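Local structure of ribosome-inactivating protein 3 (Zea mays, 2PQG) at residues Thr235-Pro239 against Asp240-Leu244; Leu65-Met69 against Asp70-Leu74. The protein belongs to the plant ribosome-inactivating proteins and has the fold of that family, a mixed beta sheet packed against a group of helices. All coordinates share one frame; numbering follows the deposited sequence.

Each contact is made within its own run of ten consecutive residues, and each marks a change of backbone direction or structure. Contact 2 comes first along the chain: it is the hairpin turn that joins strands 62-68 and 74-78 inside the mixed sheet, and its centre lies 8 Å from the centre of the chain. Contact 1 lies much later, where the loop after helix 220-232 enters the short helix 239-242, with its centre 25 Å from the chain centre. The centres of contacts 1 and 2 are 28 Å apart. The nearest atoms of contacts 1 and 2 are about 16 Å apart, so the two do not touch. Contact 2 is buried and tied by a salt bridge across the turn, whereas contact 1 is partly exposed and held chiefly by backbone bonds.

Contact 1 (Thr235-Pro239 against Asp240-Leu244); sequences TAVIP and DMQKL
The carbonyl oxygen of I238 takes two backbone hydrogen bonds from the turn that follows it. Q242 N reaches I238 O at 2.8 Å in a nearly straight bond (161° at the hydrogen), almost in line with the C=O. M241 N comes in at 2.7 Å to the same I238 O, more bent and from above the carbonyl plane. One residue on, K243 N donates to P239 O at 2.7 Å, so I238 is the N-cap and P239 opens the helix. On the inner side, I238 and M241 lie side by side and point the same way; the gamma-methyl CG2 of I238 meets M241 CG at 3.4 Å. On the exposed side, Q242 starts from a chi1 of 45°, which brings its CG in beside I238 O and P239 O, and then runs out extended, its CD 3.6 Å from V237 CG2. K243 bends at chi3, and its NZ reaches D240 OD2 at 3.2 Å, a salt bridge whose hydrogen bond is weak. The piece is moored to helix 220-232: I238 packs on A226, E229 and W230, the W230 indole donates to A236 O, and R222 binds D240 O just inside helix 239-242.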
# COMPACT_ATOMS: atom_id res chain seq x y z
N THR A 235 27.29 12.28 8.97
CA THR A 235 27.86 11.59 10.10
C THR A 235 26.93 11.63 11.29
O THR A 235 27.13 10.92 12.26
CB THR A 235 29.21 12.24 10.50
OG1 THR A 235 29.07 13.67 10.57
CG2 THR A 235 30.29 11.89 9.49
N ALA A 236 25.90 12.47 11.21
CA ALA A 236 24.96 12.61 12.31
C ALA A 236 24.32 11.31 12.75
O ALA A 236 23.95 10.48 11.92
CB ALA A 236 23.86 13.62 11.93
N VAL A 237 24.21 11.12 14.07
CA VAL A 237 23.56 9.93 14.61
C VAL A 237 22.09 10.32 14.82
O VAL A 237 21.78 11.42 15.30
CB VAL A 237 24.19 9.47 15.95
CG1 VAL A 237 24.07 10.55 16.99
CG2 VAL A 237 23.49 8.20 16.40
N ILE A 238 21.19 9.40 14.47
CA ILE A 238 19.76 9.64 14.53
C ILE A 238 19.00 8.69 15.44
O ILE A 238 18.74 7.55 15.07
CB ILE A 238 19.18 9.57 13.11
CG1 ILE A 238 20.06 10.39 12.15
CG2 ILE A 238 17.75 10.09 13.09
CD1 ILE A 238 19.31 10.90 10.92
N PRO A 239 18.61 9.18 16.61
CA PRO A 239 17.87 8.37 17.59
C PRO A 239 16.70 7.64 16.96
O PRO A 239 16.63 6.41 17.02
CB PRO A 239 17.42 9.40 18.62
CG PRO A 239 17.25 10.65 17.81
CD PRO A 239 18.41 10.62 16.84
N ASP A 240 15.80 8.40 16.35
CA ASP A 240 14.63 7.83 15.71
C ASP A 240 15.02 6.74 14.70
O ASP A 240 14.21 5.86 14.39
CB ASP A 240 13.83 8.93 14.99
CG ASP A 240 13.12 9.85 15.95
OD1 ASP A 240 12.58 10.88 15.50
OD2 ASP A 240 13.10 9.54 17.16
N MET A 241 16.25 6.81 14.21
CA MET A 241 16.75 5.85 13.23
C MET A 241 17.37 4.61 13.87
O MET A 241 17.08 3.49 13.43
CB MET A 241 17.76 6.51 12.30
CG MET A 241 17.13 7.35 11.21
SD MET A 241 15.88 6.47 10.24
CE MET A 241 14.43 7.42 10.70
N GLN A 242 18.23 4.81 14.87
CA GLN A 242 18.87 3.70 15.57
C GLN A 242 17.80 2.99 16.38
O GLN A 242 17.90 1.80 16.68
CB GLN A 242 20.02 4.21 16.43
CG GLN A 242 19.70 5.43 17.24
CD GLN A 242 20.95 6.08 17.81
OE1 GLN A 242 20.88 6.89 18.73
NE2 GLN A 242 22.11 5.73 17.24
N LYS A 243 16.77 3.74 16.75
CA LYS A 243 15.60 3.20 17.43
C LYS A 243 15.08 2.07 16.48
O LYS A 243 14.64 1.00 16.91
CB LYS A 243 14.51 4.25 17.48
CG LYS A 243 13.52 4.09 18.61
CD LYS A 243 12.54 5.26 18.71
CE LYS A 243 13.24 6.55 19.14
NZ LYS A 243 12.27 7.58 19.59
N LEU A 244 15.13 2.30 15.17
CA LEU A 244 14.59 1.38 14.17
C LEU A 244 15.55 0.36 13.60
O LEU A 244 15.17 -0.42 12.72
CB LEU A 244 13.97 2.21 13.05
CG LEU A 244 12.71 3.04 13.38
CD1 LEU A 244 12.50 4.14 12.35
CD2 LEU A 244 11.50 2.11 13.43

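Contact 2 (Leu65-Met69 against Asp70-Leu74); sequences LAIRM and DNLYL
D70 OD1 is gripped by R68 NE across the turn, in a bond of 2.9 Å that is practically straight (178°), and more weakly by the backbone N of N71, which follows it in the chain. R68 NE approaches on the syn lone pair, with the oxygen exactly in the guanidinium plane. The second carboxylate oxygen, D70 OD2, takes R68 NH2 at 2.8 Å, this time with the donor somewhat out of the carboxylate plane. It is a side-on, two-nitrogen salt bridge between nearly coplanar groups (25° apart). The bend at chi3 of R68 brings the NE/NH2 edge of the guanidinium round to the D70 carboxylate, and K45 O binds the same NH2, which further fixes its rotation. N71 lies obliquely beside this pair, its ND2 3.7 Å from R68 CD, while its OD1 accepts a weak bond from Y73 N that braces the turn from within.

Behind the turn the two arms run antiparallel. R68 N donates to Y73 O at 3.1 Å, and next to it I67 and L74 form a non-hydrogen-bonded pair. The side chains of I67 and L74 leave on the same face. I67 CG2 rests 3.6 Å from the carbonyl carbon of L72, and the L72 side chain makes a looser contact with it through CD2. With CG of L74 opposite its own backbone N (chi1 -178°), L74 CD1 swings across to L65 CB at 3.7 Å. Helix 171-189 packs on the second arm, L188 meeting L72 and C185 meeting L74, while R189 binds N71 O. Backbone bonds from L65, I67 and M69 to T54, L52 and L50 tie the first arm to its other neighbour. The whole is a beta-hairpin, with L72 in the left-handed helical region of the backbone, linking two adjacent antiparallel strands of the family's mixed sheet.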
# COMPACT_ATOMS: atom_id res chain seq x y z
N LEU A 65 -5.91 0.57 -9.13
CA LEU A 65 -5.58 1.26 -7.88
C LEU A 65 -5.19 2.71 -8.15
O LEU A 65 -4.36 2.99 -9.01
CB LEU A 65 -4.41 0.55 -7.17
CG LEU A 65 -4.52 -0.94 -6.81
CD1 LEU A 65 -3.21 -1.38 -6.16
CD2 LEU A 65 -5.70 -1.18 -5.88
N ALA A 66 -5.80 3.64 -7.42
CA ALA A 66 -5.49 5.07 -7.58
C ALA A 66 -4.44 5.47 -6.55
O ALA A 66 -4.75 5.62 -5.36
CB ALA A 66 -6.75 5.91 -7.40
N ILE A 67 -3.20 5.67 -7.00
CA ILE A 67 -2.12 6.03 -6.10
C ILE A 67 -1.53 7.42 -6.31
O ILE A 67 -1.19 7.80 -7.42
CB ILE A 67 -0.97 5.00 -6.22
CG1 ILE A 67 -1.48 3.62 -5.81
CG2 ILE A 67 0.20 5.41 -5.35
CD1 ILE A 67 -0.55 2.48 -6.21
N ARG A 68 -1.40 8.18 -5.22
CA ARG A 68 -0.82 9.52 -5.29
C ARG A 68 0.66 9.36 -5.60
O ARG A 68 1.33 8.52 -5.01
CB ARG A 68 -0.92 10.24 -3.95
CG ARG A 68 -2.31 10.46 -3.42
CD ARG A 68 -2.26 11.08 -2.03
NE ARG A 68 -1.55 12.36 -2.01
CZ ARG A 68 -2.07 13.49 -1.55
NH1 ARG A 68 -3.31 13.50 -1.08
NH2 ARG A 68 -1.36 14.61 -1.57
N MET A 69 1.17 10.16 -6.52
CA MET A 69 2.58 10.09 -6.86
C MET A 69 3.45 10.73 -5.78
O MET A 69 4.56 10.28 -5.53
CB MET A 69 2.84 10.80 -8.19
CG MET A 69 2.84 9.87 -9.37
SD MET A 69 4.40 8.98 -9.39
CE MET A 69 5.30 10.05 -10.47
N ASP A 70 2.93 11.77 -5.13
CA ASP A 70 3.71 12.45 -4.10
C ASP A 70 4.10 11.61 -2.88
O ASP A 70 5.24 11.70 -2.42
CB ASP A 70 3.03 13.77 -3.67
CG ASP A 70 1.56 13.61 -3.34
OD1 ASP A 70 1.13 12.48 -3.00
OD2 ASP A 70 0.83 14.63 -3.39
N ASN A 71 3.20 10.79 -2.35
CA ASN A 71 3.57 9.97 -1.19
C ASN A 71 3.46 8.47 -1.48
O ASN A 71 3.68 7.65 -0.59
CB ASN A 71 2.71 10.33 0.03
CG ASN A 71 1.25 10.04 -0.18
OD1 ASN A 71 0.88 9.20 -1.01
ND2 ASN A 71 0.40 10.71 0.58
N LEU A 72 3.16 8.13 -2.73
CA LEU A 72 3.01 6.75 -3.17
C LEU A 72 2.01 5.95 -2.34
O LEU A 72 2.23 4.78 -2.04
CB LEU A 72 4.36 6.02 -3.17
CG LEU A 72 5.32 6.26 -4.35
CD1 LEU A 72 6.45 5.25 -4.32
CD2 LEU A 72 4.56 6.14 -5.67
N TYR A 73 0.90 6.58 -1.96
CA TYR A 73 -0.08 5.87 -1.17
C TYR A 73 -1.42 5.75 -1.86
O TYR A 73 -1.84 6.64 -2.59
CB TYR A 73 -0.27 6.54 0.18
CG TYR A 73 -0.60 5.56 1.28
CD1 TYR A 73 0.38 4.70 1.78
CD2 TYR A 73 -1.88 5.48 1.82
CE1 TYR A 73 0.08 3.79 2.79
CE2 TYR A 73 -2.19 4.58 2.83
CZ TYR A 73 -1.20 3.73 3.32
OH TYR A 73 -1.49 2.85 4.33
N LEU A 74 -2.09 4.64 -1.59
CA LEU A 74 -3.40 4.34 -2.17
C LEU A 74 -4.52 5.26 -1.68
O LEU A 74 -4.65 5.51 -0.49
CB LEU A 74 -3.77 2.89 -1.84
CG LEU A 74 -5.06 2.29 -2.36
CD1 LEU A 74 -5.00 2.17 -3.87
CD2 LEU A 74 -5.25 0.93 -1.74